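Local coordinates for protein geobacter metallireducens SMUG1 (Geobacter metallireducens, PDB 5H9I) that belongs to the UDG-like clan, has an alpha/beta fold built on a parallel sheet, and holds xanthine in a pocket, at residues L35-R38 and E39-V42; R115-W118 and G119-E123; E199-G203 and F204-V208. All blocks are in the same frame, centred on the assembly; numbering follows the deposited sequence.

Contact 1: L35-R38 and E39-V42; sequences LYAR and EPHV. With GOL (glycerol), chain C.
A37 and R38 meet P40, H41 and V42 where one short helix gives way to the next, and a glycerol bridges L35 O and the N-H groups of R38 and E39. L35 O accepts a hydrogen bond of 2.7 Å from glycerol O2. Y36 turns its ring inward, against V90, P93 and V102, and its OH bonds to A68 O. At A37 the chain leaves the helix 33-36 and, one residue on, begins the helix 38-48, so A37 is the N-cap. Its methyl has no polar atom to offer the first turn; instead glycerol O2 takes the N-H of R38 at 3.0 Å from N, and glycerol O1 takes that of E39 at 2.9 Å from N. The glycerol, probably from the crystallisation liquor, stands in for a capping side chain in this crystal. P40 has no N-H to satisfy, which suits it to this first helical turn, and its CG lies 4.1 Å from the CB of A37. The carbonyl of A37 starts the ladder, with H41 N 3.1 Å from A37 O. R38 continues it with an almost straight bond (173°), its O 2.8 Å from V42 N. With CG anti to the backbone N (chi1 -176°) and an extended chain to NE, the R38 side chain carries its guanidinium over V42, whose CG2 sits over the centre of one face, 3.9 Å from CZ. Beyond that van der Waals contact, R38 NH2 forms a salt bridge with D12 and H41 NE2 bonds to S11 OG, both of helix 7-19, while H41 ND1 bonds to G71 O.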
ATOM      1  N   LEU A  35       4.378  11.919   4.124  1.00 17.89           N
ATOM      2  CA  LEU A  35       4.800  13.158   4.764  1.00 17.39           C
ATOM      3  C   LEU A  35       4.193  13.358   6.129  1.00 16.61           C
ATOM      4  O   LEU A  35       4.892  13.717   7.074  1.00 21.98           O
ATOM      5  CB  LEU A  35       4.476  14.321   3.842  1.00 17.54           C
ATOM      6  CG  LEU A  35       5.000  14.295   2.440  1.00 23.74           C
ATOM      7  CD1 LEU A  35       4.583  15.518   1.599  1.00 25.23           C
ATOM      8  CD2 LEU A  35       6.487  14.243   2.468  1.00 26.18           C
ATOM      9  N   TYR A  36       2.902  13.149   6.284  1.00 14.69           N
ATOM     10  CA  TYR A  36       2.259  13.410   7.556  1.00 13.92           C
ATOM     11  C   TYR A  36       2.219  12.267   8.561  1.00 14.94           C
ATOM     12  O   TYR A  36       1.940  12.458   9.683  1.00 15.07           O
ATOM     13  CB  TYR A  36       0.852  14.009   7.332  1.00 14.95           C
ATOM     14  CG  TYR A  36      -0.186  13.110   6.733  1.00 16.09           C
ATOM     15  CD1 TYR A  36      -0.776  12.139   7.491  1.00 19.26           C
ATOM     16  CD2 TYR A  36      -0.604  13.272   5.456  1.00 17.28           C
ATOM     17  CE1 TYR A  36      -1.744  11.341   6.969  1.00 17.85           C
ATOM     18  CE2 TYR A  36      -1.588  12.487   4.930  1.00 16.65           C
ATOM     19  CZ  TYR A  36      -2.141  11.509   5.683  1.00 14.78           C
ATOM     20  OH  TYR A  36      -3.113  10.747   5.171  1.00 16.11           O
ATOM     21  N   ALA A  37       2.550  11.074   8.087  1.00 15.65           N
ATOM     22  CA  ALA A  37       2.634   9.902   8.951  1.00 12.56           C
ATOM     23  C   ALA A  37       3.975   9.214   8.732  1.00 17.28           C
ATOM     24  O   ALA A  37       4.068   8.040   8.666  1.00 14.80           O
ATOM     25  CB  ALA A  37       1.497   8.934   8.675  1.00 15.33           C
ATOM     26  N   ARG A  38       4.999  10.033   8.660  1.00 14.79           N
ATOM     27  CA  ARG A  38       6.319   9.558   8.328  1.00 16.46           C
ATOM     28  C   ARG A  38       6.935   8.648   9.393  1.00 19.00           C
ATOM     29  O   ARG A  38       7.485   7.681   9.073  1.00 15.60           O
ATOM     30  CB  ARG A  38       7.241  10.734   7.966  1.00 16.63           C
ATOM     31  CG  ARG A  38       8.618  10.237   7.511  1.00 21.34           C
ATOM     32  CD  ARG A  38       9.500  11.188   6.708  1.00 30.76           C
ATOM     33  NE  ARG A  38      10.688  10.506   6.159  1.00 29.96           N
ATOM     34  CZ  ARG A  38      11.739  10.166   6.886  1.00 36.32           C
ATOM     35  NH1 ARG A  38      11.754  10.452   8.165  1.00 36.85           N
ATOM     36  NH2 ARG A  38      12.775   9.538   6.350  1.00 38.82           N
ATOM     37  N   GLU A  39       6.758   8.990  10.651  1.00 14.86           N
ATOM     38  CA  GLU A  39       7.366   8.223  11.728  1.00 14.63           C
ATOM     39  C   GLU A  39       6.793   6.819  11.747  1.00 13.15           C
ATOM     40  O   GLU A  39       7.537   5.840  11.724  1.00 13.70           O
ATOM     41  CB  GLU A  39       7.377   8.918  13.118  1.00 15.90           C
ATOM     42  CG  GLU A  39       8.302  10.095  13.027  1.00 19.63           C
ATOM     43  CD  GLU A  39       8.486  10.834  14.326  1.00 21.88           C
ATOM     44  OE1 GLU A  39       7.657  10.623  15.199  1.00 22.08           O
ATOM     45  OE2 GLU A  39       9.543  11.510  14.352  1.00 29.44           O
ATOM     46  N   PRO A  40       5.459   6.672  11.723  1.00 13.49           N
ATOM     47  CA  PRO A  40       4.957   5.273  11.737  1.00 12.12           C
ATOM     48  C   PRO A  40       5.255   4.539  10.399  1.00 12.18           C
ATOM     49  O   PRO A  40       5.526   3.324  10.407  1.00 12.56           O
ATOM     50  CB  PRO A  40       3.488   5.392  12.013  1.00 11.94           C
ATOM     51  CG  PRO A  40       3.195   6.856  11.811  1.00 20.84           C
ATOM     52  CD  PRO A  40       4.403   7.643  12.077  1.00 14.72           C
ATOM     53  N   HIS A  41       5.253   5.272   9.298  1.00 12.09           N
ATOM     54  CA  HIS A  41       5.590   4.623   8.010  1.00 11.51           C
ATOM     55  C   HIS A  41       7.034   4.108   8.017  1.00 12.51           C
ATOM     56  O   HIS A  41       7.271   2.968   7.642  1.00 11.41           O
ATOM     57  CB  HIS A  41       5.403   5.624   6.911  1.00 12.95           C
ATOM     58  CG  HIS A  41       5.693   5.068   5.550  1.00 10.89           C
ATOM     59  ND1 HIS A  41       4.867   4.117   4.938  1.00 13.89           N
ATOM     60  CD2 HIS A  41       6.737   5.221   4.716  1.00 13.81           C
ATOM     61  CE1 HIS A  41       5.401   3.784   3.779  1.00 14.90           C
ATOM     62  NE2 HIS A  41       6.535   4.429   3.621  1.00 15.42           N
ATOM     63  N   VAL A  42       7.978   4.952   8.432  1.00 12.43           N
ATOM     64  CA  VAL A  42       9.357   4.495   8.501  1.00 11.76           C
ATOM     65  C   VAL A  42       9.558   3.399   9.533  1.00 10.84           C
ATOM     66  O   VAL A  42      10.414   2.537   9.344  1.00 11.86           O
ATOM     67  CB  VAL A  42      10.276   5.744   8.693  1.00 14.69           C
ATOM     68  CG1 VAL A  42      11.702   5.301   8.952  1.00 16.97           C
ATOM     69  CG2 VAL A  42      10.213   6.641   7.453  1.00 15.23           C
TER
HETATM   70  C1  GOL C 302       5.624  12.603  11.915  1.00 19.26           C
HETATM   71  O1  GOL C 302       5.299  11.125  11.880  1.00 19.29           O
HETATM   72  C2  GOL C 302       4.758  13.312  10.945  1.00 21.76           C
HETATM   73  O2  GOL C 302       5.102  12.894   9.629  1.00 20.50           O
HETATM   74  C3  GOL C 302       5.109  14.821  11.066  1.00 22.67           C
HETATM   75  O3  GOL C 302       4.298  15.547  10.179  1.00 23.52           O

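Contact 2: R115-W118 and G119-E123; sequences RRLW and GFIRE
The indole of W118 meets I121 obliquely on its benzo side, I121 CD1 lying 3.9 Å from W118 CE3, while L117 CD2 lies over one face of the ring, set toward its rim. The same I121 methyl also touches L117, its CD1 3.8 Å from L117 CD2. With CG1 beside its own backbone N (chi1 -74°) and the chain running on extended, I121 brings CD1 back toward the preceding turn, where I121 lies alongside both L117 and W118, pointing the same way as each. The F120 ring receives L117 O at its edge, near its plane; farther out it meets W225 with planes almost perpendicular and F240 at a shallower angle. The pairs W118-I121 (i to i+3) and L117-I121 (i to i+4) are the usual packing along one buried side of a helix, here the helix 112-125, an element that begins beside the xanthine pocket with S113 and ends with R124 among the residues round the pentanoic acid. W118 joins the first of these sites: its NE1 bonds to P73 O and its ring touches F74, both xanthine neighbours. I121 and F120 instead reach F240 at the second. The backbone bonds straighten along the segment. G119 N meets R115 O at 2.9 Å in a bent bond (N-H...O 135°), the donor lying above the carbonyl plane, whereas I121 N reaches L117 O at 3.0 Å along a straighter path (162°). R116 bonds through NH1 to P214 O and through NH2 to N222 OD1.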
ATOM      1  N   ARG A 115      -8.240  -4.939   7.920  1.00 12.64           N
ATOM      2  CA  ARG A 115      -8.563  -5.887   8.935  1.00 11.54           C
ATOM      3  C   ARG A 115      -8.582  -7.294   8.462  1.00 16.50           C
ATOM      4  O   ARG A 115      -8.023  -8.185   9.091  1.00 15.12           O
ATOM      5  CB  ARG A 115      -9.947  -5.544   9.637  1.00 17.94           C
ATOM      6  CG  ARG A 115     -10.138  -6.070  10.961  1.00 23.09           C
ATOM      7  CD  ARG A 115     -11.454  -5.532  11.558  1.00 22.98           C
ATOM      8  NE  ARG A 115     -12.540  -6.143  10.864  1.00 22.12           N
ATOM      9  CZ  ARG A 115     -13.659  -5.461  10.486  1.00 19.11           C
ATOM     10  NH1 ARG A 115     -13.777  -4.123  10.689  1.00 18.89           N
ATOM     11  NH2 ARG A 115     -14.664  -6.156   9.954  1.00 23.98           N
ATOM     12  N   ARG A 116      -9.185  -7.476   7.286  1.00 13.02           N
ATOM     13  CA  ARG A 116      -9.207  -8.796   6.693  1.00 13.40           C
ATOM     14  C   ARG A 116      -7.777  -9.247   6.279  1.00 12.72           C
ATOM     15  O   ARG A 116      -7.445 -10.424   6.491  1.00 13.89           O
ATOM     16  CB  ARG A 116     -10.097  -8.794   5.445  1.00 13.16           C
ATOM     17  CG  ARG A 116     -11.600  -8.847   5.805  1.00 18.65           C
ATOM     18  CD  ARG A 116     -12.417  -8.868   4.529  1.00 16.80           C
ATOM     19  NE  ARG A 116     -13.841  -8.957   4.886  1.00 17.66           N
ATOM     20  CZ  ARG A 116     -14.823  -8.819   3.999  1.00 18.64           C
ATOM     21  NH1 ARG A 116     -14.607  -8.484   2.765  1.00 16.63           N
ATOM     22  NH2 ARG A 116     -16.073  -9.061   4.444  1.00 18.78           N
ATOM     23  N   LEU A 117      -7.077  -8.386   5.578  1.00 13.16           N
ATOM     24  CA  LEU A 117      -5.738  -8.799   5.060  1.00 11.81           C
ATOM     25  C   LEU A 117      -4.781  -9.097   6.160  1.00 14.73           C
ATOM     26  O   LEU A 117      -4.208 -10.216   6.236  1.00 12.86           O
ATOM     27  CB  LEU A 117      -5.209  -7.735   4.136  1.00 13.07           C
ATOM     28  CG  LEU A 117      -3.818  -7.973   3.545  1.00 14.98           C
ATOM     29  CD1 LEU A 117      -3.956  -7.723   2.044  1.00 22.05           C
ATOM     30  CD2 LEU A 117      -2.735  -7.115   4.103  1.00 21.55           C
ATOM     31  N   TRP A 118      -4.629  -8.178   7.085  1.00 11.83           N
ATOM     32  CA  TRP A 118      -3.672  -8.391   8.165  1.00 10.99           C
ATOM     33  C   TRP A 118      -4.152  -9.441   9.147  1.00 11.92           C
ATOM     34  O   TRP A 118      -3.392 -10.178   9.777  1.00 13.71           O
ATOM     35  CB  TRP A 118      -3.257  -7.104   8.912  1.00 11.16           C
ATOM     36  CG  TRP A 118      -2.448  -6.165   8.093  1.00 13.37           C
ATOM     37  CD1 TRP A 118      -2.811  -4.923   7.629  1.00 12.44           C
ATOM     38  CD2 TRP A 118      -1.071  -6.332   7.707  1.00 10.41           C
ATOM     39  NE1 TRP A 118      -1.812  -4.368   6.960  1.00 12.11           N
ATOM     40  CE2 TRP A 118      -0.701  -5.187   6.996  1.00 11.26           C
ATOM     41  CE3 TRP A 118      -0.145  -7.332   7.890  1.00 11.14           C
ATOM     42  CZ2 TRP A 118       0.517  -5.028   6.427  1.00 11.51           C
ATOM     43  CZ3 TRP A 118       1.098  -7.173   7.362  1.00 11.23           C
ATOM     44  CH2 TRP A 118       1.448  -6.042   6.659  1.00 11.78           C
ATOM     45  N   GLY A 119      -5.508  -9.558   9.271  1.00 12.65           N
ATOM     46  CA  GLY A 119      -5.986 -10.562  10.188  1.00 14.20           C
ATOM     47  C   GLY A 119      -5.701 -11.979   9.664  1.00 13.45           C
ATOM     48  O   GLY A 119      -5.400 -12.902  10.431  1.00 15.11           O
ATOM     49  N   PHE A 120      -5.800 -12.146   8.364  1.00 13.33           N
ATOM     50  CA  PHE A 120      -5.508 -13.427   7.696  1.00 16.21           C
ATOM     51  C   PHE A 120      -4.030 -13.688   7.802  1.00 16.88           C
ATOM     52  O   PHE A 120      -3.625 -14.752   8.102  1.00 14.85           O
ATOM     53  CB  PHE A 120      -5.973 -13.299   6.238  1.00 15.97           C
ATOM     54  CG  PHE A 120      -5.488 -14.342   5.239  1.00 28.66           C
ATOM     55  CD1 PHE A 120      -5.794 -15.613   5.371  1.00 19.87           C
ATOM     56  CD2 PHE A 120      -4.862 -13.938   4.096  1.00 20.57           C
ATOM     57  CE1 PHE A 120      -5.418 -16.544   4.393  1.00 17.37           C
ATOM     58  CE2 PHE A 120      -4.494 -14.815   3.116  1.00 32.98           C
ATOM     59  CZ  PHE A 120      -4.777 -16.148   3.289  1.00 19.19           C
ATOM     60  N   ILE A 121      -3.242 -12.664   7.603  1.00 13.48           N
ATOM     61  CA  ILE A 121      -1.783 -12.909   7.789  1.00 12.83           C
ATOM     62  C   ILE A 121      -1.454 -13.300   9.224  1.00 15.69           C
ATOM     63  O   ILE A 121      -0.609 -14.225   9.426  1.00 15.66           O
ATOM     64  CB  ILE A 121      -1.066 -11.614   7.347  1.00 10.38           C
ATOM     65  CG1 ILE A 121      -1.067 -11.453   5.823  1.00 12.00           C
ATOM     66  CG2 ILE A 121       0.373 -11.617   7.928  1.00 11.22           C
ATOM     67  CD1 ILE A 121      -0.764 -10.099   5.243  1.00 13.31           C
ATOM     68  N   ARG A 122      -2.036 -12.659  10.205  1.00 12.15           N
ATOM     69  CA  ARG A 122      -1.816 -13.001  11.578  1.00 13.15           C
ATOM     70  C   ARG A 122      -2.236 -14.443  11.861  1.00 14.45           C
ATOM     71  O   ARG A 122      -1.587 -15.169  12.516  1.00 16.17           O
ATOM     72  CB  ARG A 122      -2.520 -12.023  12.536  1.00 15.88           C
ATOM     73  CG  ARG A 122      -2.425 -12.405  14.003  1.00 17.31           C
ATOM     74  CD  ARG A 122      -2.966 -11.372  14.979  1.00 19.37           C
ATOM     75  NE  ARG A 122      -4.273 -10.925  14.574  1.00 33.99           N
ATOM     76  CZ  ARG A 122      -4.841  -9.764  14.902  1.00 44.36           C
ATOM     77  NH1 ARG A 122      -4.257  -8.901  15.714  1.00 37.04           N
ATOM     78  NH2 ARG A 122      -6.039  -9.484  14.401  1.00 40.84           N
ATOM     79  N   GLU A 123      -3.396 -14.784  11.383  1.00 14.79           N
ATOM     80  CA  GLU A 123      -3.855 -16.192  11.537  1.00 16.91           C
ATOM     81  C   GLU A 123      -2.908 -17.129  10.881  1.00 15.78           C
ATOM     82  O   GLU A 123      -2.718 -18.248  11.465  1.00 25.40           O
ATOM     83  CB  GLU A 123      -5.255 -16.314  10.918  1.00 17.12           C
ATOM     84  CG  GLU A 123      -6.314 -15.628  11.732  1.00 21.30           C
ATOM     85  CD  GLU A 123      -7.661 -15.584  11.003  1.00 39.32           C
ATOM     86  OE1 GLU A 123      -7.758 -16.088   9.836  1.00 39.04           O
ATOM     87  OE2 GLU A 123      -8.581 -15.014  11.636  1.00 45.89           O
TER

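Contact 3: E199-G203 and F204-V208; sequences EALEG and FDVEV
L201 and F204 face each other across a tight turn, the leucine covering one face of the phenyl ring with CD2, which stands 4.5 Å from F204 CD1. The ring folds back over L201 because its CG lies beside the backbone N (chi1 -73°). This also sets its CD1 3.3 Å from L201 O, while E202 O lies at the ring edge, near its plane. Helix 160-181 adds R175 and V179 against the same phenyl group. L201 also meets two valines: V206 sends CG2 to within 4.2 Å of L201 CB, and V208, one residue beyond E207, directs its own CG2 at L201 CD1. One leucine thus packs against three side chains of the returning chain. The backbone that makes this possible is a type II beta turn from L201 to F204, closed by F204 N donating to L201 O at 3.0 Å. G203 holds its third position with a positive phi (87°), a conformation that glycine adopts readily. One water links G203 N and F204 O, accepting from G203 N at 2.8 Å and donating to F204 O. The other lies near L201 O and V206 O and cannot serve every acceptor around it. D205 then centres an inverse gamma turn, whose V206 N to F204 O bond is weak, and the chain enters the strand 207-211. The whole is the helix-to-strand return of a beta-alpha-beta crossover, in which the helix 191-201 links the neighbouring parallel strands 185-189 and 207-211.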
ATOM      1  N   GLU A 199       3.080  -3.847 -15.749  1.00 16.71           N
ATOM      2  CA  GLU A 199       3.590  -2.700 -16.559  1.00 16.76           C
ATOM      3  C   GLU A 199       4.972  -2.233 -16.066  1.00 20.17           C
ATOM      4  O   GLU A 199       5.893  -1.994 -16.834  1.00 22.27           O
ATOM      5  CB  GLU A 199       2.666  -1.500 -16.546  1.00 19.48           C
ATOM      6  CG  GLU A 199       1.383  -1.650 -17.344  1.00 24.27           C
ATOM      7  CD  GLU A 199       1.602  -1.377 -18.843  1.00 23.87           C
ATOM      8  OE1 GLU A 199       2.249  -0.410 -19.160  1.00 24.73           O
ATOM      9  OE2 GLU A 199       1.161  -2.195 -19.596  1.00 28.05           O
ATOM     10  N   ALA A 200       5.130  -2.114 -14.759  1.00 15.03           N
ATOM     11  CA  ALA A 200       6.334  -1.586 -14.196  1.00 14.30           C
ATOM     12  C   ALA A 200       7.508  -2.538 -14.221  1.00 14.33           C
ATOM     13  O   ALA A 200       8.645  -2.082 -14.262  1.00 15.64           O
ATOM     14  CB  ALA A 200       6.057  -1.102 -12.744  1.00 16.99           C
ATOM     15  N   LEU A 201       7.249  -3.831 -14.098  1.00 14.15           N
ATOM     16  CA  LEU A 201       8.247  -4.843 -13.844  1.00 14.87           C
ATOM     17  C   LEU A 201       8.569  -5.775 -15.037  1.00 14.48           C
ATOM     18  O   LEU A 201       9.315  -6.706 -14.863  1.00 17.11           O
ATOM     19  CB  LEU A 201       7.866  -5.691 -12.632  1.00 13.46           C
ATOM     20  CG  LEU A 201       7.649  -4.861 -11.393  1.00 12.88           C
ATOM     21  CD1 LEU A 201       7.071  -5.745 -10.299  1.00 15.60           C
ATOM     22  CD2 LEU A 201       8.921  -4.216 -10.942  1.00 17.78           C
ATOM     23  N   GLU A 202       7.982  -5.481 -16.199  1.00 14.41           N
ATOM     24  CA  GLU A 202       8.346  -6.300 -17.373  1.00 17.79           C
ATOM     25  C   GLU A 202       9.866  -6.268 -17.617  1.00 14.68           C
ATOM     26  O   GLU A 202      10.504  -5.240 -17.581  1.00 18.03           O
ATOM     27  CB  GLU A 202       7.581  -5.800 -18.532  1.00 16.84           C
ATOM     28  CG  GLU A 202       7.825  -6.684 -19.761  1.00 15.97           C
ATOM     29  CD  GLU A 202       7.072  -6.269 -20.956  1.00 21.05           C
ATOM     30  OE1 GLU A 202       5.855  -6.207 -20.856  1.00 22.75           O
ATOM     31  OE2 GLU A 202       7.765  -5.925 -21.952  1.00 20.30           O
ATOM     32  N   GLY A 203      10.414  -7.468 -17.824  1.00 17.35           N
ATOM     33  CA  GLY A 203      11.791  -7.720 -18.011  1.00 21.85           C
ATOM     34  C   GLY A 203      12.595  -7.936 -16.810  1.00 24.56           C
ATOM     35  O   GLY A 203      13.770  -8.312 -16.898  1.00 24.79           O
ATOM     36  N   PHE A 204      12.036  -7.725 -15.621  1.00 18.57           N
ATOM     37  CA  PHE A 204      12.650  -8.193 -14.427  1.00 19.97           C
ATOM     38  C   PHE A 204      12.473  -9.724 -14.278  1.00 16.28           C
ATOM     39  O   PHE A 204      11.506 -10.347 -14.699  1.00 18.88           O
ATOM     40  CB  PHE A 204      12.036  -7.451 -13.192  1.00 19.41           C
ATOM     41  CG  PHE A 204      12.484  -6.036 -13.076  1.00 19.61           C
ATOM     42  CD1 PHE A 204      12.081  -5.050 -13.973  1.00 19.38           C
ATOM     43  CD2 PHE A 204      13.320  -5.631 -12.087  1.00 29.33           C
ATOM     44  CE1 PHE A 204      12.489  -3.739 -13.891  1.00 16.80           C
ATOM     45  CE2 PHE A 204      13.687  -4.304 -11.935  1.00 27.83           C
ATOM     46  CZ  PHE A 204      13.354  -3.353 -12.885  1.00 18.19           C
ATOM     47  N   ASP A 205      13.390 -10.277 -13.533  1.00 22.25           N
ATOM     48  CA  ASP A 205      13.319 -11.689 -13.263  1.00 25.64           C
ATOM     49  C   ASP A 205      12.378 -11.996 -12.070  1.00 20.70           C
ATOM     50  O   ASP A 205      12.814 -12.448 -11.007  1.00 26.41           O
ATOM     51  CB  ASP A 205      14.708 -12.190 -13.018  1.00 24.51           C
ATOM     52  CG  ASP A 205      14.768 -13.721 -13.065  1.00 33.60           C
ATOM     53  OD1 ASP A 205      13.832 -14.417 -13.503  1.00 30.51           O
ATOM     54  OD2 ASP A 205      15.835 -14.205 -12.660  1.00 50.79           O
ATOM     55  N   VAL A 206      11.090 -11.692 -12.225  1.00 19.16           N
ATOM     56  CA  VAL A 206      10.065 -11.869 -11.189  1.00 17.16           C
ATOM     57  C   VAL A 206       8.815 -12.349 -11.861  1.00 22.83           C
ATOM     58  O   VAL A 206       8.600 -12.000 -12.987  1.00 23.88           O
ATOM     59  CB  VAL A 206       9.611 -10.603 -10.426  1.00 23.37           C
ATOM     60  CG1 VAL A 206      10.611 -10.121  -9.500  1.00 28.40           C
ATOM     61  CG2 VAL A 206       9.164  -9.501 -11.350  1.00 25.51           C
ATOM     62  N   GLU A 207       7.988 -13.143 -11.197  1.00 15.99           N
ATOM     63  CA  GLU A 207       6.718 -13.465 -11.673  1.00 15.60           C
ATOM     64  C   GLU A 207       5.766 -12.454 -11.081  1.00 20.14           C
ATOM     65  O   GLU A 207       5.968 -12.027  -9.925  1.00 21.34           O
ATOM     66  CB  GLU A 207       6.315 -14.889 -11.211  1.00 22.66           C
ATOM     67  CG  GLU A 207       7.171 -15.991 -11.785  1.00 31.04           C
ATOM     68  CD  GLU A 207       7.240 -16.044 -13.334  1.00 40.23           C
ATOM     69  OE1 GLU A 207       6.214 -15.765 -14.080  1.00 37.77           O
ATOM     70  OE2 GLU A 207       8.372 -16.316 -13.788  1.00 45.40           O
ATOM     71  N   VAL A 208       4.695 -12.154 -11.752  1.00 16.64           N
ATOM     72  CA  VAL A 208       3.653 -11.291 -11.278  1.00 13.83           C
ATOM     73  C   VAL A 208       2.321 -12.027 -11.317  1.00 20.15           C
ATOM     74  O   VAL A 208       1.969 -12.671 -12.343  1.00 19.72           O
ATOM     75  CB  VAL A 208       3.541 -10.002 -12.054  1.00 13.78           C
ATOM     76  CG1 VAL A 208       2.293  -9.190 -11.671  1.00 17.14           C
ATOM     77  CG2 VAL A 208       4.820  -9.207 -11.984  1.00 20.56           C
TER
HETATM   78  O   HOH W   1       8.417  -9.583 -14.791  1.00 35.88           O
HETATM   79  O   HOH W   2       9.483  -9.954 -16.981  1.00 32.00           O

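Overall arrangement
The three contacts hold different elements and do not touch: nearest atoms are about 10 Å apart between contacts 1 and 2, about 15 Å between 2 and 3, and about 17 Å between 1 and 3. All are partly buried, contact 1 lying closest to the centre of the chain and contact 3 farthest, the two on opposite sides of it. Contact 2 lies within a single helix and is packed among apolar and aromatic side chains, between two ligand pockets. Contact 1 joins two helices, its helix start bonded by a glycerol, with a salt bridge from R38 to D12. Contact 3, at the edge of the parallel sheet, mixes a small apolar cluster with a water-laced turn.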